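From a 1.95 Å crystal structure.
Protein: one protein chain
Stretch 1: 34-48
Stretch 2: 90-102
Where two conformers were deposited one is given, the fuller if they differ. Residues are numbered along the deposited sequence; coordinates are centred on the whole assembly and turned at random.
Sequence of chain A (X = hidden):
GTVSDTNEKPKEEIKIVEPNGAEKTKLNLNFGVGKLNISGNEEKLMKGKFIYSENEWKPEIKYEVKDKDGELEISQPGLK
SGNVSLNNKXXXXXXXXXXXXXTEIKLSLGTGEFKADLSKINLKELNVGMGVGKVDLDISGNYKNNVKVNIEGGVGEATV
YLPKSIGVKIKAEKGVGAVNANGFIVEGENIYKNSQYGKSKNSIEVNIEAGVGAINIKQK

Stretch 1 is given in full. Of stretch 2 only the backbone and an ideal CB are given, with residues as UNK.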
# COMPACT_ATOMS: atom_id res chain seq x y z
N GLY A 34 -0.15 -3.57 13.80
CA GLY A 34 -1.38 -2.82 13.96
C GLY A 34 -2.16 -2.59 12.68
O GLY A 34 -2.26 -3.45 11.80
N LYS A 35 -2.77 -1.41 12.59
CA LYS A 35 -3.67 -1.08 11.48
C LYS A 35 -3.15 0.16 10.77
O LYS A 35 -2.88 1.20 11.38
CB LYS A 35 -5.09 -0.85 12.00
CG LYS A 35 -5.74 -2.10 12.62
CD LYS A 35 -7.05 -1.74 13.31
CE LYS A 35 -7.89 -2.97 13.64
NZ LYS A 35 -7.32 -3.77 14.77
N LEU A 36 -2.95 0.02 9.48
CA LEU A 36 -2.50 1.12 8.65
C LEU A 36 -3.54 1.38 7.58
O LEU A 36 -3.84 0.48 6.80
CB LEU A 36 -1.17 0.74 7.98
CG LEU A 36 -0.66 1.62 6.85
CD1 LEU A 36 -0.49 3.04 7.28
CD2 LEU A 36 0.69 1.06 6.35
N ASN A 37 -4.04 2.62 7.50
CA ASN A 37 -5.06 3.04 6.55
C ASN A 37 -4.60 4.24 5.76
O ASN A 37 -4.15 5.24 6.32
CB ASN A 37 -6.34 3.40 7.27
CG ASN A 37 -6.92 2.26 8.06
OD1 ASN A 37 -7.07 1.11 7.59
ND2 ASN A 37 -7.24 2.57 9.30
N ILE A 38 -4.65 4.13 4.45
CA ILE A 38 -4.20 5.20 3.57
C ILE A 38 -5.28 5.52 2.57
O ILE A 38 -5.93 4.62 1.99
CB ILE A 38 -2.94 4.83 2.79
CG1 ILE A 38 -1.81 4.42 3.76
CG2 ILE A 38 -2.52 5.99 1.90
CD1 ILE A 38 -0.53 4.03 3.00
N SER A 39 -5.46 6.82 2.36
CA SER A 39 -6.40 7.33 1.36
C SER A 39 -5.85 8.55 0.68
O SER A 39 -4.78 9.06 1.04
CB SER A 39 -7.71 7.71 2.02
OG SER A 39 -7.56 8.90 2.78
N GLY A 40 -6.61 9.06 -0.29
CA GLY A 40 -6.37 10.42 -0.77
C GLY A 40 -7.05 11.46 0.15
O GLY A 40 -7.14 11.29 1.38
N ASN A 41 -7.53 12.53 -0.47
CA ASN A 41 -8.24 13.64 0.20
C ASN A 41 -7.38 14.55 1.08
O ASN A 41 -7.80 14.91 2.18
CB ASN A 41 -9.46 13.08 1.00
CG ASN A 41 -10.67 14.04 0.96
OD1 ASN A 41 -10.82 14.82 0.03
ND2 ASN A 41 -11.52 13.97 1.97
N GLU A 42 -6.17 14.87 0.64
CA GLU A 42 -5.34 15.82 1.38
C GLU A 42 -4.85 16.91 0.44
O GLU A 42 -4.43 16.61 -0.68
CB GLU A 42 -4.13 15.12 2.00
CG GLU A 42 -3.14 16.06 2.68
CD GLU A 42 -3.82 17.06 3.66
OE1 GLU A 42 -4.80 16.68 4.32
OE2 GLU A 42 -3.38 18.23 3.75
N GLU A 43 -4.86 18.16 0.90
CA GLU A 43 -4.37 19.29 0.09
C GLU A 43 -2.85 19.47 0.10
O GLU A 43 -2.23 19.80 -0.93
CB GLU A 43 -5.02 20.59 0.57
CG GLU A 43 -6.48 20.72 0.18
CD GLU A 43 -6.68 21.27 -1.24
OE1 GLU A 43 -6.68 20.47 -2.21
OE2 GLU A 43 -6.84 22.51 -1.37
N LYS A 44 -2.25 19.28 1.26
CA LYS A 44 -0.80 19.36 1.39
C LYS A 44 -0.22 18.01 0.90
O LYS A 44 -0.89 17.28 0.20
CB LYS A 44 -0.40 19.66 2.85
CG LYS A 44 -1.03 20.95 3.48
CD LYS A 44 -0.79 22.20 2.63
CE LYS A 44 -1.44 23.46 3.26
NZ LYS A 44 -1.18 23.54 4.74
N LEU A 45 1.02 17.68 1.24
CA LEU A 45 1.62 16.46 0.74
C LEU A 45 1.00 15.21 1.38
O LEU A 45 0.62 14.24 0.70
CB LEU A 45 3.13 16.49 0.96
CG LEU A 45 3.93 15.52 0.09
CD1 LEU A 45 4.27 16.18 -1.21
CD2 LEU A 45 5.20 15.06 0.79
N MSE A 46 0.90 15.26 2.71
CA MSE A 46 0.40 14.17 3.53
C MSE A 46 -0.11 14.74 4.84
O MSE A 46 0.46 15.71 5.36
CB MSE A 46 1.55 13.20 3.81
CG MSE A 46 1.21 12.03 4.70
SE MSE A 46 1.75 12.22 6.58
CE MSE A 46 0.88 10.70 7.29
N LYS A 47 -1.17 14.12 5.38
CA LYS A 47 -1.65 14.40 6.71
C LYS A 47 -1.89 13.06 7.33
O LYS A 47 -2.43 12.14 6.70
CB LYS A 47 -2.94 15.22 6.68
CG LYS A 47 -3.57 15.41 8.06
CD LYS A 47 -4.89 16.15 8.05
CE LYS A 47 -6.04 15.31 7.50
NZ LYS A 47 -6.49 15.75 6.11
N GLY A 48 -1.50 12.91 8.58
CA GLY A 48 -1.74 11.65 9.25
C GLY A 48 -2.16 11.83 10.68
O GLY A 48 -1.74 12.78 11.35
N UNK A 90 -2.93 -0.71 21.11
CA UNK A 90 -3.42 -0.05 19.91
C UNK A 90 -2.27 0.60 19.18
O UNK A 90 -1.44 1.29 19.79
CB UNK A 90 -4.49 0.99 20.25
N UNK A 91 -2.24 0.39 17.88
CA UNK A 91 -1.31 1.09 17.00
C UNK A 91 -1.96 1.28 15.65
O UNK A 91 -2.11 0.34 14.86
CB UNK A 91 0.01 0.33 16.86
N UNK A 92 -2.32 2.51 15.37
CA UNK A 92 -3.08 2.83 14.17
C UNK A 92 -2.52 4.09 13.49
O UNK A 92 -2.29 5.11 14.14
CB UNK A 92 -4.56 3.02 14.52
N UNK A 93 -2.31 3.98 12.18
CA UNK A 93 -1.88 5.08 11.36
C UNK A 93 -2.93 5.32 10.28
O UNK A 93 -3.28 4.43 9.48
CB UNK A 93 -0.50 4.81 10.75
N UNK A 94 -3.44 6.53 10.26
CA UNK A 94 -4.44 6.90 9.27
C UNK A 94 -3.91 8.04 8.46
O UNK A 94 -3.73 9.12 8.99
CB UNK A 94 -5.77 7.27 9.92
N UNK A 95 -3.60 7.77 7.20
CA UNK A 95 -2.84 8.69 6.37
C UNK A 95 -3.65 9.20 5.18
O UNK A 95 -4.27 8.39 4.47
CB UNK A 95 -1.56 8.01 5.88
N UNK A 96 -3.69 10.52 4.98
CA UNK A 96 -4.31 11.11 3.79
C UNK A 96 -3.20 11.65 2.89
O UNK A 96 -2.31 12.39 3.36
CB UNK A 96 -5.30 12.22 4.17
N UNK A 97 -3.27 11.33 1.60
CA UNK A 97 -2.23 11.71 0.65
C UNK A 97 -2.75 12.66 -0.44
O UNK A 97 -3.92 12.62 -0.83
CB UNK A 97 -1.64 10.46 0.00
N UNK A 98 -1.83 13.47 -0.96
CA UNK A 98 -2.14 14.41 -2.02
C UNK A 98 -2.53 13.62 -3.26
O UNK A 98 -1.93 12.57 -3.54
CB UNK A 98 -0.96 15.34 -2.30
N UNK A 99 -3.53 14.11 -3.99
CA UNK A 99 -4.07 13.41 -5.17
C UNK A 99 -3.44 13.79 -6.52
O UNK A 99 -3.70 13.10 -7.54
CB UNK A 99 -5.58 13.67 -5.25
N UNK A 100 -2.65 14.86 -6.55
CA UNK A 100 -2.09 15.36 -7.83
C UNK A 100 -0.62 15.00 -8.03
O UNK A 100 -0.17 14.73 -9.16
CB UNK A 100 -2.24 16.88 -7.90
N UNK A 101 0.14 15.03 -6.96
CA UNK A 101 1.58 14.83 -7.09
C UNK A 101 1.92 13.37 -7.48
O UNK A 101 1.33 12.42 -6.93
CB UNK A 101 2.27 15.20 -5.78
N UNK A 102 2.83 13.19 -8.47
CA UNK A 102 3.30 11.83 -8.78
C UNK A 102 3.84 11.14 -7.53
O UNK A 102 4.66 11.75 -6.86
CB UNK A 102 4.38 11.87 -9.86

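Position 90 has nothing of stretch 1 within 5.5 Å of its ideal CB, so almost any residue would serve; it is Arg90, which makes no contact here. At 91 the CA-to-CB bond points sideways and the ideal CB has only Gly34 CA (4.5 Å) and Lys35 N (5.4 Å) near it, so stretch 1 hardly selects and many residues would do. The backbone carries the pairing: Lys35 N donates to O of the deposited Asn91 at 2.9 Å.

From 92 to 96 the strand runs parallel to 35-39, and CB directions alternate. Position 92 lies on the face of Lys35 and Asn37; its ideal CB is 4.0 Å from Lys35 O, and a polar or long side chain would suit. Glu92 is extended (chi1 and chi2 both t), and its carboxylate is taken up by position 94.

Position 93 turns to the face of Leu36, with its ideal CB 3.9 Å from Leu36 CD1, so apolar or aromatic residues fit. Trp93 CB lies 3.8 Å from Leu36 CD1, while the end of the side chain leads away.

At 94 the CB returns to the face of Asn37, whose amide offers both donor and acceptor; Asn, Gln or Asp would be reasonable. Asn94 OD1 receives Asn37 ND2 at 2.9 Å with a nearly linear angle of 175°, and Asn94 ND2 donates to Glu92 OE2 at 2.8 Å.

Position 95 has strands on both sides. Its ideal CB lies 3.9 Å from Met46 CE and 4.2 Å from Ile38 CG1, and Gly48 adds no side chain, so a branched aliphatic is favoured. Ile95 packs CG1 against Met46 CE (3.4 Å) and CD1 against Leu36 CD1 (4.0 Å).

Position 96 faces Ser39, Glu42 and Lys47, a hydroxyl and two opposite charges already paired with each other (Lys47 NZ to Glu42 OE1, 2.6 Å). A short polar group suits, especially one that both donates and accepts. Asn96 does both: ND2 donates to Ser39 OG (2.9 Å), and OD1 takes a weak bond from Lys47 NZ (2.9 Å).

The CB at 97 sits on the apolar face beside Ile38 and Met46, calling for an aliphatic. Leu97 places CD1 3.8 Å from Ile38 CG2 and CD2 3.8 Å from Met46 CG.

At 98 the ideal CB is tight against Lys44 O (3.2 Å), among turn carbonyls, favouring a small donor. Asn98 ND2 donates to Lys44 O at 3.1 Å.

At 99 the CA-to-CB bond points sideways, with the ideal CB 5.3 Å from Asn41 N, a backbone donor that invites a longer acceptor; Glu99 OE2 accepts from Asn41 N at 2.8 Å. Stretch 1 sets no demand at 100, and most residues would serve; it is Lys100. At 101, CB points toward stretch 1 (5.1 Å to Leu45 CD1), suiting an aliphatic: Ile101 CD1 reaches Leu45 CD1 at 3.7 Å. At 102 stretch 1 is out of reach and phi is -55°, which many residues including proline can adopt; it is Pro102.

Stretch 2 (90-102) RNEWNINLNEKIP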
# COMPACT_ATOMS: atom_id res chain seq x y z
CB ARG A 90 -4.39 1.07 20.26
CG ARG A 90 -5.79 0.76 19.91
CD ARG A 90 -6.65 1.98 20.09
NE ARG A 90 -7.12 2.49 18.82
CZ ARG A 90 -7.87 3.58 18.69
NH1 ARG A 90 -8.22 4.29 19.75
NH2 ARG A 90 -8.26 3.97 17.49
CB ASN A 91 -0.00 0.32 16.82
CG ASN A 91 1.08 1.18 16.20
OD1 ASN A 91 1.44 2.22 16.76
ND2 ASN A 91 1.60 0.77 15.06
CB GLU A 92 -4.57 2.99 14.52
CG GLU A 92 -5.52 3.18 13.32
CD GLU A 92 -6.97 3.45 13.76
OE1 GLU A 92 -7.70 2.48 14.04
OE2 GLU A 92 -7.38 4.63 13.87
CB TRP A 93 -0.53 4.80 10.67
CG TRP A 93 0.68 4.63 11.55
CD1 TRP A 93 0.73 4.59 12.93
CD2 TRP A 93 2.01 4.42 11.08
NE1 TRP A 93 2.04 4.39 13.33
CE2 TRP A 93 2.83 4.25 12.22
CE3 TRP A 93 2.58 4.35 9.81
CZ2 TRP A 93 4.21 4.04 12.11
CZ3 TRP A 93 3.94 4.12 9.71
CH2 TRP A 93 4.74 3.97 10.85
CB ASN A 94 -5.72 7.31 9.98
CG ASN A 94 -6.25 6.23 10.88
OD1 ASN A 94 -6.72 5.22 10.40
ND2 ASN A 94 -6.12 6.41 12.18
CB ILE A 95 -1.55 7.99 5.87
CG1 ILE A 95 -0.64 7.71 7.09
CG2 ILE A 95 -0.83 8.83 4.81
CD1 ILE A 95 0.57 6.88 6.74
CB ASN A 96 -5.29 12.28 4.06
CG ASN A 96 -6.44 11.96 5.00
OD1 ASN A 96 -6.84 12.84 5.79
ND2 ASN A 96 -7.00 10.77 4.92
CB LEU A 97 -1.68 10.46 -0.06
CG LEU A 97 -0.85 9.48 0.79
CD1 LEU A 97 -0.36 8.34 -0.09
CD2 LEU A 97 0.29 10.21 1.46
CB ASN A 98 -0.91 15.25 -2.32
CG ASN A 98 -1.21 16.34 -3.32
OD1 ASN A 98 -1.06 16.16 -4.54
ND2 ASN A 98 -1.68 17.47 -2.81
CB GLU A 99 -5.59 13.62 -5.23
CG GLU A 99 -6.27 12.96 -4.08
CD GLU A 99 -7.78 13.08 -4.10
OE1 GLU A 99 -8.36 13.61 -5.08
OE2 GLU A 99 -8.37 12.64 -3.10
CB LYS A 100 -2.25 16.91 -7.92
CG LYS A 100 -3.70 17.37 -8.03
CD LYS A 100 -3.80 18.85 -8.45
CE LYS A 100 -5.24 19.29 -8.72
NZ LYS A 100 -5.88 18.56 -9.85
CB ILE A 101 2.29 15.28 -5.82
CG1 ILE A 101 3.78 15.42 -6.07
CG2 ILE A 101 1.99 14.34 -4.66
CD1 ILE A 101 4.56 16.06 -4.91
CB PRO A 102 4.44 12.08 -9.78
CG PRO A 102 4.07 13.36 -10.44
CD PRO A 102 3.44 14.19 -9.37
O HOH W 1 -5.04 16.29 -3.12
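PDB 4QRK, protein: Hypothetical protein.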